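Local coordinates for protein lactaldehyde dehydrogenase (Methanocaldococcus jannaschii, PDB 3PQA) that oxidises lactaldehyde to lactate with NAD as the preferred cofactor, a step in the biosynthesis of coenzyme F420, at residues K72-A84 with K168-I180. Residues are numbered along the deposited sequence; the frame is centred on the assembly and turned at random.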
ATOM      1  N   LYS B  72      25.495  22.389 -13.032  1.00 19.77           N
ATOM      2  CA  LYS B  72      25.505  22.826 -14.428  1.00 20.26           C
ATOM      3  C   LYS B  72      24.171  23.449 -14.853  1.00 18.06           C
ATOM      4  O   LYS B  72      23.903  23.576 -16.050  1.00 17.87           O
ATOM      5  CB  LYS B  72      25.845  21.653 -15.350  1.00 25.14           C
ATOM      6  CG  LYS B  72      27.267  21.110 -15.190  1.00 26.98           C
ATOM      7  CD  LYS B  72      27.506  19.898 -16.102  1.00 26.83           C
ATOM      8  CE  LYS B  72      28.127  20.308 -17.427  1.00 27.24           C
ATOM      9  NZ  LYS B  72      29.610  20.440 -17.300  1.00 27.11           N
ATOM     10  N   LYS B  73      23.358  23.866 -13.881  1.00 17.29           N
ATOM     11  CA  LYS B  73      21.988  24.305 -14.156  1.00 17.67           C
ATOM     12  C   LYS B  73      21.880  25.359 -15.266  1.00 17.03           C
ATOM     13  O   LYS B  73      21.129  25.176 -16.226  1.00 16.59           O
ATOM     14  CB  LYS B  73      21.296  24.807 -12.890  1.00 19.67           C
ATOM     15  CG  LYS B  73      19.815  24.991 -13.108  1.00 21.35           C
ATOM     16  CD  LYS B  73      19.057  25.434 -11.879  1.00 20.45           C
ATOM     17  CE  LYS B  73      17.598  25.672 -12.258  1.00 21.51           C
ATOM     18  NZ  LYS B  73      16.912  26.558 -11.269  1.00 20.91           N
ATOM     19  N   GLU B  74      22.629  26.452 -15.134  1.00 17.32           N
ATOM     20  CA  GLU B  74      22.522  27.559 -16.101  1.00 18.07           C
ATOM     21  C   GLU B  74      22.963  27.141 -17.508  1.00 17.36           C
ATOM     22  O   GLU B  74      22.274  27.437 -18.497  1.00 17.33           O
ATOM     23  CB  GLU B  74      23.271  28.805 -15.611  1.00 20.87           C
ATOM     24  CG  GLU B  74      22.996  30.084 -16.428  1.00 23.01           C
ATOM     25  CD  GLU B  74      21.516  30.452 -16.564  1.00 21.51           C
ATOM     26  OE1 GLU B  74      20.671  30.020 -15.746  1.00 23.08           O
ATOM     27  OE2 GLU B  74      21.198  31.212 -17.507  1.00 23.19           O
ATOM     28  N   GLU B  75      24.092  26.440 -17.582  1.00 17.58           N
ATOM     29  CA  GLU B  75      24.594  25.898 -18.837  1.00 19.10           C
ATOM     30  C   GLU B  75      23.562  25.009 -19.517  1.00 17.23           C
ATOM     31  O   GLU B  75      23.337  25.125 -20.727  1.00 17.14           O
ATOM     32  CB  GLU B  75      25.891  25.114 -18.615  1.00 23.92           C
ATOM     33  CG  GLU B  75      26.581  24.681 -19.907  1.00 27.09           C
ATOM     34  CD  GLU B  75      27.784  23.775 -19.687  1.00 25.41           C
ATOM     35  OE1 GLU B  75      28.195  23.107 -20.658  1.00 27.60           O
ATOM     36  OE2 GLU B  75      28.325  23.726 -18.553  1.00 27.49           O
ATOM     37  N   LEU B  76      22.939  24.113 -18.747  1.00 15.55           N
ATOM     38  CA  LEU B  76      21.957  23.201 -19.327  1.00 14.87           C
ATOM     39  C   LEU B  76      20.716  23.961 -19.790  1.00 14.39           C
ATOM     40  O   LEU B  76      20.148  23.647 -20.842  1.00 14.78           O
ATOM     41  CB  LEU B  76      21.590  22.087 -18.335  1.00 15.56           C
ATOM     42  CG  LEU B  76      22.721  21.112 -17.975  1.00 15.39           C
ATOM     43  CD1 LEU B  76      22.245  20.214 -16.834  1.00 15.62           C
ATOM     44  CD2 LEU B  76      23.182  20.276 -19.163  1.00 15.66           C
ATOM     45  N   ALA B  77      20.309  24.964 -19.011  1.00 14.55           N
ATOM     46  CA  ALA B  77      19.172  25.812 -19.387  1.00 15.01           C
ATOM     47  C   ALA B  77      19.431  26.540 -20.707  1.00 15.66           C
ATOM     48  O   ALA B  77      18.527  26.645 -21.534  1.00 15.61           O
ATOM     49  CB  ALA B  77      18.843  26.807 -18.284  1.00 15.44           C
ATOM     50  N   LYS B  78      20.660  27.028 -20.897  1.00 16.49           N
ATOM     51  CA  LYS B  78      21.038  27.730 -22.141  1.00 17.92           C
ATOM     52  C   LYS B  78      20.982  26.802 -23.344  1.00 16.67           C
ATOM     53  O   LYS B  78      20.530  27.195 -24.423  1.00 16.42           O
ATOM     54  CB  LYS B  78      22.443  28.351 -22.042  1.00 21.76           C
ATOM     55  CG  LYS B  78      22.630  29.395 -20.956  1.00 23.93           C
ATOM     56  CD  LYS B  78      21.983  30.718 -21.301  1.00 22.87           C
ATOM     57  CE  LYS B  78      22.643  31.860 -20.542  1.00 24.02           C
ATOM     58  NZ  LYS B  78      21.834  33.094 -20.737  1.00 23.27           N
ATOM     59  N   ILE B  79      21.436  25.563 -23.154  1.00 15.83           N
ATOM     60  CA  ILE B  79      21.359  24.566 -24.209  1.00 15.63           C
ATOM     61  C   ILE B  79      19.903  24.324 -24.626  1.00 14.67           C
ATOM     62  O   ILE B  79      19.612  24.232 -25.815  1.00 14.59           O
ATOM     63  CB  ILE B  79      22.064  23.244 -23.822  1.00 16.62           C
ATOM     64  CG1 ILE B  79      23.587  23.447 -23.800  1.00 17.38           C
ATOM     65  CG2 ILE B  79      21.712  22.137 -24.829  1.00 17.37           C
ATOM     66  CD1 ILE B  79      24.355  22.412 -22.962  1.00 16.79           C
ATOM     67  N   LEU B  80      18.992  24.231 -23.655  1.00 14.37           N
ATOM     68  CA  LEU B  80      17.569  24.101 -23.977  1.00 14.18           C
ATOM     69  C   LEU B  80      17.068  25.290 -24.806  1.00 14.57           C
ATOM     70  O   LEU B  80      16.322  25.111 -25.764  1.00 14.94           O
ATOM     71  CB  LEU B  80      16.720  23.919 -22.710  1.00 14.51           C
ATOM     72  CG  LEU B  80      16.923  22.576 -21.991  1.00 14.36           C
ATOM     73  CD1 LEU B  80      16.199  22.582 -20.639  1.00 14.46           C
ATOM     74  CD2 LEU B  80      16.417  21.439 -22.844  1.00 14.48           C
ATOM     75  N   ALA B  81      17.489  26.491 -24.436  1.00 14.24           N
ATOM     76  CA  ALA B  81      17.079  27.701 -25.148  1.00 14.25           C
ATOM     77  C   ALA B  81      17.567  27.673 -26.589  1.00 14.60           C
ATOM     78  O   ALA B  81      16.795  27.906 -27.522  1.00 15.06           O
ATOM     79  CB  ALA B  81      17.593  28.941 -24.433  1.00 14.31           C
ATOM     80  N   ILE B  82      18.848  27.365 -26.762  1.00 15.36           N
ATOM     81  CA  ILE B  82      19.493  27.399 -28.069  1.00 16.59           C
ATOM     82  C   ILE B  82      19.059  26.242 -28.977  1.00 16.08           C
ATOM     83  O   ILE B  82      18.799  26.445 -30.165  1.00 15.81           O
ATOM     84  CB  ILE B  82      21.049  27.466 -27.901  1.00 18.63           C
ATOM     85  CG1 ILE B  82      21.447  28.820 -27.300  1.00 19.50           C
ATOM     86  CG2 ILE B  82      21.776  27.237 -29.224  1.00 19.56           C
ATOM     87  CD1 ILE B  82      22.851  28.849 -26.681  1.00 19.00           C
ATOM     88  N   ASP B  83      18.962  25.038 -28.410  1.00 15.28           N
ATOM     89  CA  ASP B  83      18.741  23.817 -29.187  1.00 15.13           C
ATOM     90  C   ASP B  83      17.255  23.497 -29.358  1.00 14.10           C
ATOM     91  O   ASP B  83      16.814  23.148 -30.453  1.00 14.28           O
ATOM     92  CB  ASP B  83      19.498  22.650 -28.517  1.00 15.88           C
ATOM     93  CG  ASP B  83      19.506  21.367 -29.339  1.00 16.82           C
ATOM     94  OD1 ASP B  83      19.233  21.389 -30.551  1.00 15.99           O
ATOM     95  OD2 ASP B  83      19.814  20.304 -28.745  1.00 16.03           O
ATOM     96  N   ALA B  84      16.494  23.608 -28.272  1.00 13.39           N
ATOM     97  CA  ALA B  84      15.067  23.299 -28.291  1.00 12.57           C
ATOM     98  C   ALA B  84      14.196  24.534 -28.530  1.00 11.95           C
ATOM     99  O   ALA B  84      12.984  24.416 -28.695  1.00 11.99           O
ATOM    100  CB  ALA B  84      14.653  22.584 -26.980  1.00 12.38           C
ATOM    101  N   LYS B 168      16.016  16.488 -32.976  1.00 15.47           N
ATOM    102  CA  LYS B 168      15.577  17.878 -33.071  1.00 16.93           C
ATOM    103  C   LYS B 168      16.123  18.736 -31.933  1.00 16.09           C
ATOM    104  O   LYS B 168      16.192  19.953 -32.052  1.00 16.61           O
ATOM    105  CB  LYS B 168      14.056  17.941 -33.109  1.00 19.86           C
ATOM    106  CG  LYS B 168      13.487  17.500 -34.435  1.00 20.82           C
ATOM    107  CD  LYS B 168      11.998  17.273 -34.334  1.00 20.78           C
ATOM    108  CE  LYS B 168      11.497  16.500 -35.539  1.00 21.14           C
ATOM    109  NZ  LYS B 168      10.179  15.948 -35.181  1.00 21.32           N
ATOM    110  N   ALA B 169      16.499  18.094 -30.826  1.00 14.55           N
ATOM    111  CA  ALA B 169      17.124  18.791 -29.699  1.00 13.26           C
ATOM    112  C   ALA B 169      17.972  17.844 -28.851  1.00 13.34           C
ATOM    113  O   ALA B 169      17.697  17.669 -27.674  1.00 13.98           O
ATOM    114  CB  ALA B 169      16.064  19.499 -28.828  1.00 13.21           C
ATOM    115  N   PRO B 170      19.025  17.255 -29.449  1.00 13.42           N
ATOM    116  CA  PRO B 170      19.829  16.221 -28.782  1.00 13.40           C
ATOM    117  C   PRO B 170      20.904  16.730 -27.809  1.00 13.37           C
ATOM    118  O   PRO B 170      21.416  15.946 -27.010  1.00 13.37           O
ATOM    119  CB  PRO B 170      20.503  15.508 -29.963  1.00 13.81           C
ATOM    120  CG  PRO B 170      20.707  16.601 -30.973  1.00 14.46           C
ATOM    121  CD  PRO B 170      19.546  17.571 -30.797  1.00 13.81           C
ATOM    122  N   LEU B 171      21.246  18.017 -27.860  1.00 13.98           N
ATOM    123  CA  LEU B 171      22.464  18.469 -27.162  1.00 14.78           C
ATOM    124  C   LEU B 171      22.407  18.356 -25.636  1.00 14.48           C
ATOM    125  O   LEU B 171      23.407  18.004 -24.986  1.00 14.25           O
ATOM    126  CB  LEU B 171      22.893  19.871 -27.608  1.00 16.09           C
ATOM    127  CG  LEU B 171      23.174  20.048 -29.107  1.00 16.80           C
ATOM    128  CD1 LEU B 171      23.680  21.455 -29.378  1.00 16.24           C
ATOM    129  CD2 LEU B 171      24.163  18.998 -29.644  1.00 16.21           C
ATOM    130  N   VAL B 172      21.237  18.608 -25.063  1.00 14.25           N
ATOM    131  CA  VAL B 172      21.126  18.481 -23.622  1.00 14.55           C
ATOM    132  C   VAL B 172      21.266  17.010 -23.213  1.00 13.37           C
ATOM    133  O   VAL B 172      21.765  16.731 -22.130  1.00 13.75           O
ATOM    134  CB  VAL B 172      19.850  19.129 -23.042  1.00 16.79           C
ATOM    135  CG1 VAL B 172      18.640  18.205 -23.172  1.00 18.50           C
ATOM    136  CG2 VAL B 172      20.083  19.538 -21.594  1.00 18.50           C
ATOM    137  N   CYS B 173      20.841  16.093 -24.090  1.00 12.80           N
ATOM    138  CA  CYS B 173      20.938  14.644 -23.838  1.00 12.97           C
ATOM    139  C   CYS B 173      22.369  14.153 -23.913  1.00 13.12           C
ATOM    140  O   CYS B 173      22.761  13.247 -23.163  1.00 13.57           O
ATOM    141  CB  CYS B 173      20.069  13.869 -24.823  1.00 13.74           C
ATOM    142  SG  CYS B 173      18.322  14.235 -24.567  1.00 16.05           S
ATOM    143  N   ILE B 174      23.149  14.758 -24.810  1.00 13.02           N
ATOM    144  CA  ILE B 174      24.588  14.486 -24.882  1.00 13.91           C
ATOM    145  C   ILE B 174      25.254  14.958 -23.587  1.00 12.23           C
ATOM    146  O   ILE B 174      26.101  14.258 -23.030  1.00 12.62           O
ATOM    147  CB  ILE B 174      25.240  15.128 -26.150  1.00 16.72           C
ATOM    148  CG1 ILE B 174      24.781  14.373 -27.404  1.00 17.21           C
ATOM    149  CG2 ILE B 174      26.755  15.108 -26.050  1.00 17.21           C
ATOM    150  CD1 ILE B 174      24.962  15.169 -28.716  1.00 17.33           C
ATOM    151  N   GLU B 175      24.829  16.118 -23.089  1.00 12.17           N
ATOM    152  CA  GLU B 175      25.330  16.623 -21.813  1.00 13.35           C
ATOM    153  C   GLU B 175      24.950  15.731 -20.635  1.00 12.70           C
ATOM    154  O   GLU B 175      25.772  15.491 -19.747  1.00 12.11           O
ATOM    155  CB  GLU B 175      24.890  18.061 -21.565  1.00 17.08           C
ATOM    156  CG  GLU B 175      25.619  19.108 -22.452  1.00 18.85           C
ATOM    157  CD  GLU B 175      27.120  18.867 -22.555  1.00 17.97           C
ATOM    158  OE1 GLU B 175      27.828  18.916 -21.522  1.00 19.00           O
ATOM    159  OE2 GLU B 175      27.593  18.601 -23.681  1.00 18.98           O
ATOM    160  N   LEU B 176      23.707  15.247 -20.635  1.00 12.49           N
ATOM    161  CA  LEU B 176      23.255  14.345 -19.567  1.00 12.16           C
ATOM    162  C   LEU B 176      24.044  13.035 -19.599  1.00 11.92           C
ATOM    163  O   LEU B 176      24.382  12.489 -18.546  1.00 12.45           O
ATOM    164  CB  LEU B 176      21.747  14.086 -19.659  1.00 13.48           C
ATOM    165  CG  LEU B 176      21.138  13.121 -18.628  1.00 13.36           C
ATOM    166  CD1 LEU B 176      21.306  13.657 -17.203  1.00 13.58           C
ATOM    167  CD2 LEU B 176      19.666  12.875 -18.945  1.00 13.60           C
ATOM    168  N   ALA B 177      24.337  12.538 -20.803  1.00 11.75           N
ATOM    169  CA  ALA B 177      25.099  11.298 -20.981  1.00 12.12           C
ATOM    170  C   ALA B 177      26.506  11.402 -20.377  1.00 12.34           C
ATOM    171  O   ALA B 177      26.967  10.473 -19.700  1.00 12.18           O
ATOM    172  CB  ALA B 177      25.167  10.911 -22.459  1.00 12.68           C
ATOM    173  N   LYS B 178      27.176  12.534 -20.626  1.00 13.05           N
ATOM    174  CA  LYS B 178      28.461  12.839 -19.988  1.00 14.33           C
ATOM    175  C   LYS B 178      28.335  12.839 -18.457  1.00 13.02           C
ATOM    176  O   LYS B 178      29.176  12.262 -17.760  1.00 13.09           O
ATOM    177  CB  LYS B 178      28.990  14.190 -20.471  1.00 18.55           C
ATOM    178  CG  LYS B 178      29.400  14.212 -21.934  1.00 18.89           C
ATOM    179  CD  LYS B 178      29.769  15.633 -22.329  1.00 19.81           C
ATOM    180  CE  LYS B 178      30.064  15.749 -23.810  1.00 19.26           C
ATOM    181  NZ  LYS B 178      30.275  17.184 -24.155  1.00 20.34           N
ATOM    182  N   ILE B 179      27.278  13.480 -17.950  1.00 12.74           N
ATOM    183  CA  ILE B 179      26.976  13.492 -16.508  1.00 13.68           C
ATOM    184  C   ILE B 179      26.781  12.075 -15.939  1.00 13.49           C
ATOM    185  O   ILE B 179      27.338  11.741 -14.882  1.00 13.27           O
ATOM    186  CB  ILE B 179      25.746  14.394 -16.196  1.00 15.60           C
ATOM    187  CG1 ILE B 179      26.151  15.871 -16.242  1.00 16.36           C
ATOM    188  CG2 ILE B 179      25.109  14.043 -14.838  1.00 16.38           C
ATOM    189  CD1 ILE B 179      24.978  16.842 -16.235  1.00 16.20           C
ATOM    190  N   ILE B 180      26.011  11.246 -16.646  1.00 13.96           N
ATOM    191  CA  ILE B 180      25.807   9.841 -16.253  1.00 14.84           C
ATOM    192  C   ILE B 180      27.142   9.090 -16.274  1.00 14.80           C
ATOM    193  O   ILE B 180      27.474   8.385 -15.319  1.00 14.72           O
ATOM    194  CB  ILE B 180      24.760   9.130 -17.163  1.00 16.06           C
ATOM    195  CG1 ILE B 180      23.374   9.736 -16.926  1.00 16.13           C
ATOM    196  CG2 ILE B 180      24.739   7.600 -16.907  1.00 16.07           C
ATOM    197  CD1 ILE B 180      22.356   9.484 -18.016  1.00 16.16           C
TER
HETATM  198  O   HOH W   1      18.923  19.818 -26.254  1.00 16.67           O
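Asp83 OD2 accepts two hydrogen bonds at the start of helix 171-186: Leu171 N donates to it over 2.8 Å, nearly in line with its C-O bond and with an N-H...O angle of 158°, and a water donates to it over 2.7 Å. That water also donates to Ala169 O and accepts from Val172 N, so one carboxylate oxygen serves two successive amides, the first directly and the second through the water. With CG anti to the backbone N (chi1 -172°), the Asp83 carboxylate reaches across to Ala169 and Pro170, whose CD lies 3.4 Å from OD2. The arrangement illustrates how an acid from one helix can meet the N-terminal amides of another, where the helix dipole would probably stabilise its negative charge. Replacing Asp83 by an alanine would remove the acceptor of Leu171 N and is likely to leave the bridging water with one partner fewer.

Farther along, the axes of segments 73-84 and 171-180 run roughly antiparallel, at 151°, and meet through apolar side chains and the methylenes of Glu175 and Lys72. Ile79 divides its branches: CG2 rests 3.8 Å from Leu171 CB, while CD1 touches Glu175 CG at 3.6 Å, the two side chains crossing at about a right angle. Val172 presents its two methyls to different leucines, CG1 to Leu80 CD2 at 3.9 Å and CG2 to Leu76 CD2 at 4.0 Å. Beyond them, Lys72 CD lies beside Ile179 CD1, the two chains running in opposite senses.

Helix 171-186, which follows strand 160-165 of a mixed sheet, also packs through Leu176 and Ile180 on helix 145-156, while Leu80 touches helix 88-111 and Leu171 strand 24-28.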